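Local coordinates for protein transcriptional regulator (Cytophaga hutchinsonii, PDB 3F0C) that probably acts as a TetR-family transcriptional regulator, binding DNA through an N-terminal helix-turn-helix domain and pairing through its helical C-terminal domain, at residues A[18-23]-A[35-40]; A[72-77]-A[89-94]; A[82-87]-A[146-151]; A[162-167]-A[190-195]. All blocks are in the same frame, centred on the assembly; numbering follows the deposited sequence.

Interaction 1: A[18-23]-A[35-40]; sequences NAAQKR and NEIASD. With SO4 (sulfate ion), chain B; SO4 (sulfate ion), chain C.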
loop_
_atom_site.group_PDB
_atom_site.type_symbol
_atom_site.label_atom_id
_atom_site.label_comp_id
_atom_site.label_asym_id
_atom_site.label_seq_id
_atom_site.Cartn_x
_atom_site.Cartn_y
_atom_site.Cartn_z
ATOM N N ASN A 18 -5.262 16.587 -26.043
ATOM C CA ASN A 18 -3.887 17.020 -25.798
ATOM C C ASN A 18 -3.822 18.348 -24.988
ATOM O O ASN A 18 -3.046 18.493 -24.011
ATOM C CB ASN A 18 -3.134 17.116 -27.129
ATOM C CG ASN A 18 -2.903 15.737 -27.766
ATOM O OD1 ASN A 18 -3.586 14.742 -27.451
ATOM N ND2 ASN A 18 -1.923 15.671 -28.656
ATOM N N ALA A 19 -4.662 19.285 -25.429
ATOM C CA ALA A 19 -4.912 20.520 -24.780
ATOM C C ALA A 19 -5.145 20.185 -23.331
ATOM O O ALA A 19 -4.414 20.628 -22.444
ATOM C CB ALA A 19 -6.149 21.154 -25.411
ATOM N N ALA A 20 -6.163 19.364 -23.106
ATOM C CA ALA A 20 -6.577 18.981 -21.753
ATOM C C ALA A 20 -5.398 18.434 -20.958
ATOM O O ALA A 20 -5.183 18.842 -19.855
ATOM C CB ALA A 20 -7.702 17.946 -21.828
ATOM N N GLN A 21 -4.646 17.518 -21.551
ATOM C CA GLN A 21 -3.506 16.885 -20.911
ATOM C C GLN A 21 -2.542 17.903 -20.331
ATOM O O GLN A 21 -2.120 17.818 -19.187
ATOM C CB GLN A 21 -2.772 16.021 -21.942
ATOM C CG GLN A 21 -1.520 15.359 -21.412
ATOM C CD GLN A 21 -1.207 14.034 -22.088
ATOM O OE1 GLN A 21 -1.728 13.712 -23.158
ATOM N NE2 GLN A 21 -0.362 13.247 -21.452
ATOM N N LYS A 22 -2.202 18.873 -21.146
ATOM C CA LYS A 22 -1.297 19.899 -20.726
ATOM C C LYS A 22 -1.872 20.718 -19.607
ATOM O O LYS A 22 -1.174 21.027 -18.650
ATOM C CB LYS A 22 -0.966 20.813 -21.889
ATOM C CG LYS A 22 -0.224 20.085 -22.985
ATOM C CD LYS A 22 0.227 20.999 -24.121
ATOM C CE LYS A 22 1.099 20.179 -25.125
ATOM N NZ LYS A 22 1.824 20.944 -26.231
ATOM N N ARG A 23 -3.128 21.116 -19.733
ATOM C CA ARG A 23 -3.744 21.947 -18.685
ATOM C C ARG A 23 -3.689 21.243 -17.379
ATOM O O ARG A 23 -3.343 21.828 -16.359
ATOM C CB ARG A 23 -5.226 22.182 -18.909
ATOM C CG ARG A 23 -5.546 23.205 -19.932
ATOM C CD ARG A 23 -5.766 24.561 -19.332
ATOM N NE ARG A 23 -5.386 25.553 -20.320
ATOM C CZ ARG A 23 -5.024 26.779 -20.029
ATOM N NH1 ARG A 23 -4.673 27.592 -21.012
ATOM N NH2 ARG A 23 -5.023 27.182 -18.760
ATOM N N ASN A 35 -13.926 26.477 -20.151
ATOM C CA ASN A 35 -13.737 27.647 -20.973
ATOM C C ASN A 35 -12.281 27.784 -21.367
ATOM O O ASN A 35 -11.977 28.233 -22.454
ATOM C CB ASN A 35 -14.235 28.909 -20.278
ATOM C CG ASN A 35 -15.740 28.967 -20.184
ATOM O OD1 ASN A 35 -16.362 28.196 -19.439
ATOM N ND2 ASN A 35 -16.343 29.876 -20.940
ATOM N N GLU A 36 -11.376 27.404 -20.480
ATOM C CA GLU A 36 -9.952 27.454 -20.802
ATOM C C GLU A 36 -9.599 26.509 -21.944
ATOM O O GLU A 36 -8.971 26.921 -22.910
ATOM C CB GLU A 36 -9.083 27.106 -19.573
ATOM C CG GLU A 36 -8.836 28.273 -18.616
ATOM C CD GLU A 36 -8.399 27.875 -17.187
ATOM O OE1 GLU A 36 -8.136 26.683 -16.901
ATOM O OE2 GLU A 36 -8.306 28.797 -16.334
ATOM N N ILE A 37 -10.000 25.240 -21.825
ATOM C CA ILE A 37 -9.638 24.202 -22.816
ATOM C C ILE A 37 -10.199 24.537 -24.172
ATOM O O ILE A 37 -9.561 24.301 -25.185
ATOM C CB ILE A 37 -10.134 22.796 -22.415
ATOM C CG1 ILE A 37 -9.644 22.449 -21.002
ATOM C CG2 ILE A 37 -9.638 21.760 -23.396
ATOM C CD1 ILE A 37 -9.231 20.976 -20.793
ATOM N N ALA A 38 -11.401 25.089 -24.174
ATOM C CA ALA A 38 -11.993 25.559 -25.394
ATOM C C ALA A 38 -11.055 26.613 -25.997
ATOM O O ALA A 38 -10.561 26.462 -27.107
ATOM C CB ALA A 38 -13.361 26.109 -25.130
ATOM N N SER A 39 -10.758 27.662 -25.244
ATOM C CA SER A 39 -9.796 28.674 -25.718
ATOM C C SER A 39 -8.593 28.033 -26.415
ATOM O O SER A 39 -8.178 28.471 -27.487
ATOM C CB SER A 39 -9.275 29.546 -24.558
ATOM O OG SER A 39 -10.191 30.577 -24.234
ATOM N N ASP A 40 -8.042 26.996 -25.788
ATOM C CA ASP A 40 -6.751 26.438 -26.196
ATOM C C ASP A 40 -6.844 25.869 -27.600
ATOM O O ASP A 40 -6.055 26.205 -28.476
ATOM C CB ASP A 40 -6.290 25.371 -25.198
ATOM C CG ASP A 40 -5.978 25.956 -23.810
ATOM O OD1 ASP A 40 -6.500 27.065 -23.515
ATOM O OD2 ASP A 40 -5.207 25.316 -23.032
HETATM S S SO4 B . -3.348 30.507 -19.335
HETATM O O1 SO4 B . -4.514 31.135 -19.977
HETATM O O2 SO4 B . -2.514 31.570 -18.775
HETATM O O3 SO4 B . -3.810 29.636 -18.256
HETATM O O4 SO4 B . -2.546 29.727 -20.288
HETATM S S SO4 C . -16.174 24.836 -16.427
HETATM O O1 SO4 C . -15.687 25.762 -17.468
HETATM O O2 SO4 C . -16.628 25.617 -15.278
HETATM O O3 SO4 C . -17.334 24.091 -16.914
HETATM O O4 SO4 C . -15.166 23.842 -16.014
#

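Interaction 2: A[72-77]-A[89-94]; sequences DEMDKI and KKYVKL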
loop_
_atom_site.group_PDB
_atom_site.type_symbol
_atom_site.label_atom_id
_atom_site.label_comp_id
_atom_site.label_asym_id
_atom_site.label_seq_id
_atom_site.Cartn_x
_atom_site.Cartn_y
_atom_site.Cartn_z
ATOM N N ASP A 72 2.347 1.498 -25.382
ATOM C CA ASP A 72 3.234 1.866 -26.451
ATOM C C ASP A 72 4.728 1.803 -26.082
ATOM O O ASP A 72 5.546 1.294 -26.842
ATOM C CB ASP A 72 2.880 3.279 -26.908
ATOM C CG ASP A 72 1.635 3.315 -27.780
ATOM O OD1 ASP A 72 0.877 2.311 -27.788
ATOM O OD2 ASP A 72 1.434 4.339 -28.477
ATOM N N GLU A 73 5.103 2.333 -24.938
ATOM C CA GLU A 73 6.498 2.303 -24.588
ATOM C C GLU A 73 6.915 0.887 -24.198
ATOM O O GLU A 73 8.066 0.513 -24.397
ATOM C CB GLU A 73 6.775 3.270 -23.451
ATOM C CG GLU A 73 8.179 3.827 -23.498
ATOM C CD GLU A 73 8.325 4.930 -24.544
ATOM O OE1 GLU A 73 7.289 5.289 -25.169
ATOM O OE2 GLU A 73 9.462 5.453 -24.736
HETATM N N MSE A 74 5.987 0.120 -23.619
HETATM C CA MSE A 74 6.241 -1.270 -23.261
HETATM C C MSE A 74 6.517 -2.107 -24.479
HETATM O O MSE A 74 7.484 -2.879 -24.524
HETATM C CB MSE A 74 5.043 -1.855 -22.545
HETATM C CG MSE A 74 5.039 -1.549 -21.097
HETATM SE SE MSE A 74 6.718 -2.153 -20.236
HETATM C CE MSE A 74 6.120 -3.742 -19.252
ATOM N N ASP A 75 5.647 -1.943 -25.465
ATOM C CA ASP A 75 5.880 -2.492 -26.795
ATOM C C ASP A 75 7.268 -2.157 -27.344
ATOM O O ASP A 75 7.906 -3.044 -27.898
ATOM C CB ASP A 75 4.813 -2.015 -27.790
ATOM C CG ASP A 75 3.443 -2.696 -27.585
ATOM O OD1 ASP A 75 3.284 -3.557 -26.679
ATOM O OD2 ASP A 75 2.507 -2.364 -28.351
ATOM N N LYS A 76 7.739 -0.909 -27.215
ATOM C CA LYS A 76 9.109 -0.575 -27.659
ATOM C C LYS A 76 10.113 -1.456 -26.916
ATOM O O LYS A 76 10.816 -2.252 -27.510
ATOM C CB LYS A 76 9.457 0.907 -27.461
ATOM C CG LYS A 76 8.996 1.847 -28.576
ATOM C CD LYS A 76 10.078 2.064 -29.710
ATOM C CE LYS A 76 9.461 2.306 -31.161
ATOM N NZ LYS A 76 10.121 3.422 -31.928
ATOM N N ILE A 77 10.122 -1.362 -25.597
ATOM C CA ILE A 77 11.040 -2.161 -24.779
ATOM C C ILE A 77 11.008 -3.628 -25.170
ATOM O O ILE A 77 12.051 -4.266 -25.249
ATOM C CB ILE A 77 10.682 -2.119 -23.280
ATOM C CG1 ILE A 77 10.665 -0.683 -22.765
ATOM C CG2 ILE A 77 11.684 -2.971 -22.466
ATOM C CD1 ILE A 77 9.999 -0.528 -21.331
ATOM N N LYS A 89 13.572 -4.617 -15.533
ATOM C CA LYS A 89 14.033 -3.390 -14.917
ATOM C C LYS A 89 13.517 -2.203 -15.702
ATOM O O LYS A 89 13.039 -1.219 -15.133
ATOM C CB LYS A 89 15.552 -3.365 -14.880
ATOM C CG LYS A 89 16.176 -4.405 -13.960
ATOM C CD LYS A 89 17.687 -4.327 -14.054
ATOM C CE LYS A 89 18.411 -5.154 -12.997
ATOM N NZ LYS A 89 19.899 -4.785 -12.927
ATOM N N LYS A 90 13.600 -2.299 -17.018
ATOM C CA LYS A 90 13.156 -1.206 -17.865
ATOM C C LYS A 90 11.661 -0.952 -17.624
ATOM O O LYS A 90 11.170 0.176 -17.729
ATOM C CB LYS A 90 13.427 -1.521 -19.348
ATOM C CG LYS A 90 13.987 -0.331 -20.145
ATOM C CD LYS A 90 15.534 -0.264 -20.121
ATOM C CE LYS A 90 16.075 1.202 -20.047
ATOM N NZ LYS A 90 16.148 1.921 -21.376
ATOM N N TYR A 91 10.960 -2.020 -17.275
ATOM C CA TYR A 91 9.541 -1.955 -16.970
ATOM C C TYR A 91 9.278 -1.198 -15.695
ATOM O O TYR A 91 8.414 -0.321 -15.628
ATOM C CB TYR A 91 8.968 -3.384 -16.843
ATOM C CG TYR A 91 7.819 -3.509 -15.878
ATOM C CD1 TYR A 91 6.605 -2.861 -16.115
ATOM C CD2 TYR A 91 7.946 -4.261 -14.736
ATOM C CE1 TYR A 91 5.550 -2.965 -15.233
ATOM C CE2 TYR A 91 6.911 -4.387 -13.847
ATOM C CZ TYR A 91 5.704 -3.736 -14.082
ATOM O OH TYR A 91 4.661 -3.860 -13.162
ATOM N N VAL A 92 10.014 -1.579 -14.667
ATOM C CA VAL A 92 9.875 -0.910 -13.402
ATOM C C VAL A 92 10.062 0.598 -13.599
ATOM O O VAL A 92 9.239 1.381 -13.118
ATOM C CB VAL A 92 10.862 -1.411 -12.346
ATOM C CG1 VAL A 92 10.536 -0.778 -11.022
ATOM C CG2 VAL A 92 10.791 -2.896 -12.206
ATOM N N LYS A 93 11.111 0.998 -14.326
ATOM C CA LYS A 93 11.348 2.425 -14.588
ATOM C C LYS A 93 10.139 3.034 -15.265
ATOM O O LYS A 93 9.728 4.152 -14.955
ATOM C CB LYS A 93 12.587 2.642 -15.451
ATOM C CG LYS A 93 13.954 2.259 -14.758
ATOM C CD LYS A 93 15.263 2.450 -15.639
ATOM C CE LYS A 93 16.566 2.067 -14.854
ATOM N NZ LYS A 93 17.844 2.204 -15.647
ATOM N N LEU A 94 9.562 2.294 -16.195
ATOM C CA LEU A 94 8.536 2.861 -17.004
ATOM C C LEU A 94 7.300 2.951 -16.137
ATOM O O LEU A 94 6.585 3.962 -16.162
ATOM C CB LEU A 94 8.290 1.999 -18.211
ATOM C CG LEU A 94 7.480 2.665 -19.310
ATOM C CD1 LEU A 94 8.252 3.855 -19.782
ATOM C CD2 LEU A 94 7.153 1.696 -20.520
#

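Interaction 3: A[82-87]-A[146-151]; sequences IDATAL and KEFKRG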
loop_
_atom_site.group_PDB
_atom_site.type_symbol
_atom_site.label_atom_id
_atom_site.label_comp_id
_atom_site.label_asym_id
_atom_site.label_seq_id
_atom_site.Cartn_x
_atom_site.Cartn_y
_atom_site.Cartn_z
ATOM N N ILE A 82 16.243 -6.954 -25.572
ATOM C CA ILE A 82 17.224 -7.081 -24.484
ATOM C C ILE A 82 16.816 -8.325 -23.660
ATOM O O ILE A 82 15.860 -9.009 -24.036
ATOM C CB ILE A 82 17.309 -5.767 -23.687
ATOM C CG1 ILE A 82 15.954 -5.413 -23.010
ATOM C CG2 ILE A 82 17.760 -4.665 -24.649
ATOM C CD1 ILE A 82 15.936 -4.173 -22.013
ATOM N N ASP A 83 17.513 -8.668 -22.583
ATOM C CA ASP A 83 17.186 -9.941 -21.916
ATOM C C ASP A 83 15.982 -9.815 -20.953
ATOM O O ASP A 83 15.425 -8.720 -20.801
ATOM C CB ASP A 83 18.441 -10.584 -21.293
ATOM C CG ASP A 83 18.783 -10.058 -19.899
ATOM O OD1 ASP A 83 19.877 -10.436 -19.392
ATOM O OD2 ASP A 83 17.977 -9.301 -19.296
ATOM N N ALA A 84 15.553 -10.924 -20.341
ATOM C CA ALA A 84 14.387 -10.905 -19.424
ATOM C C ALA A 84 14.601 -9.910 -18.306
ATOM O O ALA A 84 13.724 -9.088 -18.025
ATOM C CB ALA A 84 14.121 -12.275 -18.836
ATOM N N THR A 85 15.776 -9.991 -17.680
ATOM C CA THR A 85 16.180 -9.063 -16.604
ATOM C C THR A 85 16.146 -7.566 -17.047
ATOM O O THR A 85 15.424 -6.751 -16.450
ATOM C CB THR A 85 17.569 -9.473 -16.060
ATOM O OG1 THR A 85 17.580 -10.893 -15.855
ATOM C CG2 THR A 85 17.896 -8.782 -14.758
ATOM N N ALA A 86 16.870 -7.217 -18.110
ATOM C CA ALA A 86 16.892 -5.832 -18.593
ATOM C C ALA A 86 15.495 -5.304 -18.876
ATOM O O ALA A 86 15.254 -4.113 -18.709
ATOM C CB ALA A 86 17.738 -5.707 -19.832
ATOM N N LEU A 87 14.593 -6.178 -19.338
ATOM C CA LEU A 87 13.207 -5.784 -19.655
ATOM C C LEU A 87 12.475 -5.483 -18.346
ATOM O O LEU A 87 11.826 -4.433 -18.185
ATOM C CB LEU A 87 12.465 -6.889 -20.434
ATOM C CG LEU A 87 12.792 -7.054 -21.919
ATOM C CD1 LEU A 87 12.462 -8.450 -22.372
ATOM C CD2 LEU A 87 12.063 -6.023 -22.757
ATOM N N LYS A 146 15.686 -19.048 -20.046
ATOM C CA LYS A 146 16.345 -19.785 -18.957
ATOM C C LYS A 146 17.066 -18.875 -17.958
ATOM O O LYS A 146 17.936 -19.327 -17.219
ATOM C CB LYS A 146 17.255 -20.911 -19.488
ATOM C CG LYS A 146 16.487 -22.054 -20.174
ATOM C CD LYS A 146 17.407 -23.146 -20.713
ATOM C CE LYS A 146 16.602 -24.259 -21.356
ATOM N NZ LYS A 146 17.481 -25.327 -21.913
ATOM N N GLU A 147 16.669 -17.605 -17.907
ATOM C CA GLU A 147 17.195 -16.670 -16.911
ATOM C C GLU A 147 16.445 -16.854 -15.593
ATOM O O GLU A 147 17.018 -16.757 -14.514
ATOM C CB GLU A 147 17.061 -15.228 -17.395
ATOM C CG GLU A 147 17.890 -14.882 -18.627
ATOM C CD GLU A 147 17.457 -13.569 -19.265
ATOM O OE1 GLU A 147 17.440 -12.533 -18.562
ATOM O OE2 GLU A 147 17.116 -13.557 -20.462
ATOM N N PHE A 148 15.149 -17.127 -15.691
ATOM C CA PHE A 148 14.323 -17.317 -14.515
ATOM C C PHE A 148 13.907 -18.778 -14.419
ATOM O O PHE A 148 13.634 -19.411 -15.426
ATOM C CB PHE A 148 13.053 -16.451 -14.573
ATOM C CG PHE A 148 13.275 -15.001 -14.996
ATOM C CD1 PHE A 148 14.409 -14.298 -14.644
ATOM C CD2 PHE A 148 12.281 -14.323 -15.693
ATOM C CE1 PHE A 148 14.566 -12.961 -15.029
ATOM C CE2 PHE A 148 12.438 -12.995 -16.076
ATOM C CZ PHE A 148 13.578 -12.317 -15.741
ATOM N N LYS A 149 13.828 -19.285 -13.195
ATOM C CA LYS A 149 13.314 -20.632 -12.931
ATOM C C LYS A 149 11.783 -20.662 -13.079
ATOM O O LYS A 149 11.126 -19.669 -12.743
ATOM C CB LYS A 149 13.699 -21.041 -11.508
ATOM C CG LYS A 149 15.183 -21.234 -11.291
ATOM C CD LYS A 149 15.525 -21.623 -9.832
ATOM C CE LYS A 149 16.998 -21.823 -9.674
ATOM N NZ LYS A 149 17.244 -22.161 -8.281
ATOM N N ARG A 150 11.229 -21.778 -13.578
ATOM C CA ARG A 150 9.767 -22.017 -13.573
ATOM C C ARG A 150 9.468 -22.805 -12.334
ATOM O O ARG A 150 9.825 -23.991 -12.283
ATOM C CB ARG A 150 9.292 -22.887 -14.748
ATOM C CG ARG A 150 7.820 -23.375 -14.567
ATOM C CD ARG A 150 7.279 -24.440 -15.565
ATOM N NE ARG A 150 8.181 -25.524 -16.003
ATOM C CZ ARG A 150 8.850 -26.383 -15.222
ATOM N NH1 ARG A 150 8.823 -26.277 -13.894
ATOM N NH2 ARG A 150 9.591 -27.343 -15.780
ATOM N N GLY A 151 8.800 -22.225 -11.337
ATOM C CA GLY A 151 8.237 -20.880 -11.329
ATOM C C GLY A 151 6.755 -20.987 -11.617
ATOM O O GLY A 151 6.360 -21.731 -12.543
#

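Interaction 4: A[162-167]-A[190-195]; sequences HLLLGV and KNMCKV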
loop_
_atom_site.group_PDB
_atom_site.type_symbol
_atom_site.label_atom_id
_atom_site.label_comp_id
_atom_site.label_asym_id
_atom_site.label_seq_id
_atom_site.Cartn_x
_atom_site.Cartn_y
_atom_site.Cartn_z
ATOM N N HIS A 162 2.114 -6.136 -7.365
ATOM C CA HIS A 162 1.661 -5.703 -6.046
ATOM C C HIS A 162 2.766 -5.037 -5.182
ATOM O O HIS A 162 2.513 -4.079 -4.436
ATOM C CB HIS A 162 1.083 -6.883 -5.286
ATOM C CG HIS A 162 -0.223 -7.358 -5.819
ATOM N ND1 HIS A 162 -0.950 -6.653 -6.756
ATOM C CD2 HIS A 162 -0.954 -8.461 -5.523
ATOM C CE1 HIS A 162 -2.066 -7.307 -7.025
ATOM N NE2 HIS A 162 -2.091 -8.408 -6.292
ATOM N N LEU A 163 3.972 -5.588 -5.262
ATOM C CA LEU A 163 5.077 -5.056 -4.540
ATOM C C LEU A 163 5.226 -3.618 -4.950
ATOM O O LEU A 163 5.311 -2.740 -4.086
ATOM C CB LEU A 163 6.350 -5.806 -4.872
ATOM C CG LEU A 163 6.539 -7.041 -4.000
ATOM C CD1 LEU A 163 7.722 -7.867 -4.546
ATOM C CD2 LEU A 163 6.713 -6.641 -2.535
ATOM N N LEU A 164 5.232 -3.348 -6.255
ATOM C CA LEU A 164 5.412 -1.964 -6.707
ATOM C C LEU A 164 4.235 -1.115 -6.255
ATOM O O LEU A 164 4.398 0.004 -5.791
ATOM C CB LEU A 164 5.527 -1.880 -8.204
ATOM C CG LEU A 164 6.591 -2.798 -8.788
ATOM C CD1 LEU A 164 6.527 -2.715 -10.323
ATOM C CD2 LEU A 164 7.995 -2.491 -8.188
ATOM N N LEU A 165 3.037 -1.658 -6.332
ATOM C CA LEU A 165 1.890 -0.856 -5.975
ATOM C C LEU A 165 2.019 -0.439 -4.491
ATOM O O LEU A 165 1.605 0.666 -4.118
ATOM C CB LEU A 165 0.600 -1.613 -6.282
ATOM C CG LEU A 165 -0.760 -1.026 -5.912
ATOM C CD1 LEU A 165 -0.940 0.292 -6.566
ATOM C CD2 LEU A 165 -1.962 -2.015 -6.232
ATOM N N GLY A 166 2.618 -1.290 -3.667
ATOM C CA GLY A 166 2.686 -1.031 -2.236
ATOM C C GLY A 166 3.626 0.114 -1.958
ATOM O O GLY A 166 3.370 0.972 -1.076
ATOM N N VAL A 167 4.716 0.146 -2.729
ATOM C CA VAL A 167 5.638 1.250 -2.616
ATOM C C VAL A 167 4.863 2.544 -2.863
ATOM O O VAL A 167 4.957 3.506 -2.120
ATOM C CB VAL A 167 6.791 1.133 -3.602
ATOM C CG1 VAL A 167 7.489 2.508 -3.746
ATOM C CG2 VAL A 167 7.768 0.034 -3.158
ATOM N N LYS A 190 13.559 5.134 -6.470
ATOM C CA LYS A 190 14.656 4.372 -5.888
ATOM C C LYS A 190 14.207 3.120 -5.105
ATOM O O LYS A 190 14.847 2.056 -5.170
ATOM C CB LYS A 190 15.578 5.317 -5.092
ATOM C CG LYS A 190 16.487 6.129 -6.070
ATOM C CD LYS A 190 17.081 7.407 -5.515
ATOM C CE LYS A 190 18.311 7.901 -6.341
ATOM N NZ LYS A 190 19.655 7.809 -5.645
ATOM N N ASN A 191 13.080 3.235 -4.418
ATOM C CA ASN A 191 12.432 2.088 -3.773
ATOM C C ASN A 191 11.937 0.992 -4.711
ATOM O O ASN A 191 12.160 -0.197 -4.469
ATOM C CB ASN A 191 11.207 2.572 -3.032
ATOM C CG ASN A 191 11.540 3.219 -1.756
ATOM O OD1 ASN A 191 12.247 2.630 -0.941
ATOM N ND2 ASN A 191 11.014 4.435 -1.543
HETATM N N MSE A 192 11.214 1.399 -5.749
HETATM C CA MSE A 192 10.726 0.464 -6.745
HETATM C C MSE A 192 11.825 -0.375 -7.394
HETATM O O MSE A 192 11.561 -1.477 -7.801
HETATM C CB MSE A 192 9.846 1.160 -7.783
HETATM C CG MSE A 192 8.407 1.339 -7.284
HETATM SE SE MSE A 192 7.110 2.278 -8.487
HETATM C CE MSE A 192 6.869 0.956 -9.980
ATOM N N CYS A 193 13.049 0.139 -7.432
ATOM C CA CYS A 193 14.182 -0.647 -7.909
ATOM C C CYS A 193 14.551 -1.708 -6.873
ATOM O O CYS A 193 14.531 -2.906 -7.155
ATOM C CB CYS A 193 15.383 0.256 -8.191
ATOM S SG CYS A 193 15.049 1.603 -9.350
ATOM N N LYS A 194 14.882 -1.250 -5.669
ATOM C CA LYS A 194 15.189 -2.108 -4.560
ATOM C C LYS A 194 14.297 -3.347 -4.696
ATOM O O LYS A 194 14.785 -4.471 -4.763
ATOM C CB LYS A 194 14.901 -1.389 -3.248
ATOM C CG LYS A 194 15.992 -0.489 -2.742
ATOM C CD LYS A 194 15.986 -0.404 -1.190
ATOM C CE LYS A 194 17.328 -0.781 -0.617
ATOM N NZ LYS A 194 17.349 -0.443 0.794
ATOM N N VAL A 195 12.991 -3.113 -4.787
ATOM C CA VAL A 195 12.026 -4.191 -4.891
ATOM C C VAL A 195 12.284 -5.046 -6.153
ATOM O O VAL A 195 12.518 -6.254 -6.038
ATOM C CB VAL A 195 10.592 -3.624 -4.870
ATOM C CG1 VAL A 195 9.546 -4.751 -5.020
ATOM C CG2 VAL A 195 10.363 -2.809 -3.600
#

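Interaction 1: A[18-23]-A[35-40]
R23 and D40 reach toward each other tip to tip and form a salt bridge between segments 18-23 and 35-40, whose axes lie 9.4 Å apart at 126°. The grip is side-on and converges on one oxygen: R23 NE donates to D40 OD2 at 2.7 Å with an N-H...O angle of 162°, and R23 NH1 reaches the same D40 OD2 at 3.1 Å. Both bonds meet D40 OD2 on its syn side, and OD2 lies in the guanidinium plane. A chain bend at R23 chi2 (-94°) carries CD off the extended course. E36 crosses R23 at about a right angle, with E36 CB 3.9 Å above the guanidinium plane and offset toward its rim; E36 OE1 is well out of that plane, so its long salt bridge to R23 NH2 (3.7 Å) rests on charge alone. At the guanidinium edge sits a sulfate (chain B), probably from the crystallisation liquor, with R23 NH2 donating to its O3 at 2.8 Å. An alanine in place of R23 would probably leave the D40 carboxylate without its positive mate across the contact. Beside the charged group, I37 CD1 rests 3.5 Å from A20 CB, and I37 CG2 faces A19 CB at 4.1 Å. These helices, 12-27 and 34-41, belong to the TetR DNA-binding domain, the latter being the first helix of the helix-turn-helix; L58 of helix 55-78 lies against both A20 and I37.

Interaction 2: A[72-77]-A[89-94]
M74, modelled as selenomethionine, brings its terminal methyl rather than its selenium to the ring of Y91: M74 CE lies 3.3 Å from Y91 CD1. SE stands 5.5 Å from the ring centroid and 75° off the ring normal, an oblique Met-aromatic contact. Bends at M74 chi2 (-56°) and chi3 fold SE and then CE toward the tyrosine. No hydrogen bond links the two segments; the contact is made by carbon and selenium atoms, including the aliphatic parts of E73 and K90. L94 supplies its centre: L94 CD2 meets I77 CD1 at 3.7 Å and M74 SE at 3.9 Å, sliding past both side chains in the opposite direction. The same branch also meets E73 CB, whose chain crosses L94 at about a right angle. Farther along, I77 CG2 packs on K90 CB at 3.9 Å, while the end of K90 leads away from the facing helix. The polar end of Y91 is held by a hydrogen bond between its hydroxyl group and E131 OE2 on helix 118-145. An alanine at Y91 would probably open a gap beside the M74 methyl and leave E131 without this hydroxyl partner. The axes of segments 72-77 and 89-94 lie 10.5 Å apart with 161° between their directions, so helices 55-78 and 84-106 pair nearly antiparallel here through a short connection, a helical hairpin of the kind that builds the C-terminal domain of TetR regulators.

Interaction 3: A[82-87]-A[146-151]
E147 brings its carboxylate to the N terminus of helix 84-106, beside D83, the N-cap of that helix. The close part of the contact gathers round E147 OE1, which accepts from two donors of one residue. T85 N donates to E147 OE1 at 3.2 Å with an N-H...O angle of 168°, on the syn side but 24° out of the carboxylate plane; T85 OG1 donates to the same E147 OE1, also at 3.2 Å, nearly along its C-O axis. The E147 chain, extended beyond CG, carries CD to this helix end. A bond from A84 N to E147 OE2 is suggested, but the position of OE2 is less sure. D83 belongs to the same close group: its OD1 comes within 3.3 Å of E147 OE1, two acceptors with their carboxylate planes 47° apart. Their repulsion is probably eased by the backbone N-H groups of the helix start. The ring of F148 lies obliquely beside A84 and T85, with F148 CE1 3.7 Å from T85 OG1; F148 and T85 also touch L200 of helix 183-201. Beyond F148 the contact is loose: the loop leaves the helix, and K149 and R150 are exposed and make no contact with 82-87. At the loop's start, K146 closes helix 118-145 in a Schellman motif. In the N-cap itself, D83 OD2 accepts the capping bond from A86 N at 2.6 Å.

Interaction 4: A[162-167]-A[190-195]
V167 pushes its two methyl branches against three residues of the facing helix. Its CG1 rests on N191 CB and M192 CG, each at 3.8 Å, and its CG2 meets V195 CG2 at 3.9 Å. V195 returns the bump one turn away: its CG1, anti to the backbone N (chi1 178°), enters the hollow between L163 and L164, 3.4 Å from L163 CB and 4.2 Å from L164 CD2. M192, a selenomethionine, closes the other flank. Its chain runs straight through SE and bends at chi3 (69°), which turns M192 CE onto L164 at 3.6 Å from CB, the two side chains crossing at about a right angle. The fit is made by carbon contacts, with no hydrogen bond across it, and the axes of segments 162-167 and 190-195 lie 9.5 Å apart and 153° from parallel. Helices 153-174 and 183-201 thus form a near-antiparallel pair. Helix 84-106 lies along the M192 flank, while F159 of the second subunit packs on N191 and V195, as in the four-helix interface typical of TetR dimers.

How the interactions relate
Interaction 1 stands apart in the DNA-binding domain, its centre 28 Å from that of interaction 2 and 43 Å from that of interaction 3, with no touch to either; both bound sulfates lie at this end. Helix 55-78 bridges the domains, touching A20 and I37 in interaction 1 and supplying 72-77 to interaction 2. The other three cluster in the C-terminal domain. Interactions 2 and 3 share helix 84-106, have centres 15 Å apart and touch where L87 packs on I77. Interactions 2 and 4 also touch, with V92 CG1 3.5 Å from M192 O and Y91 OH 3.6 Å from L164 CD1, linking the hairpin to the helix pair that meets the second subunit.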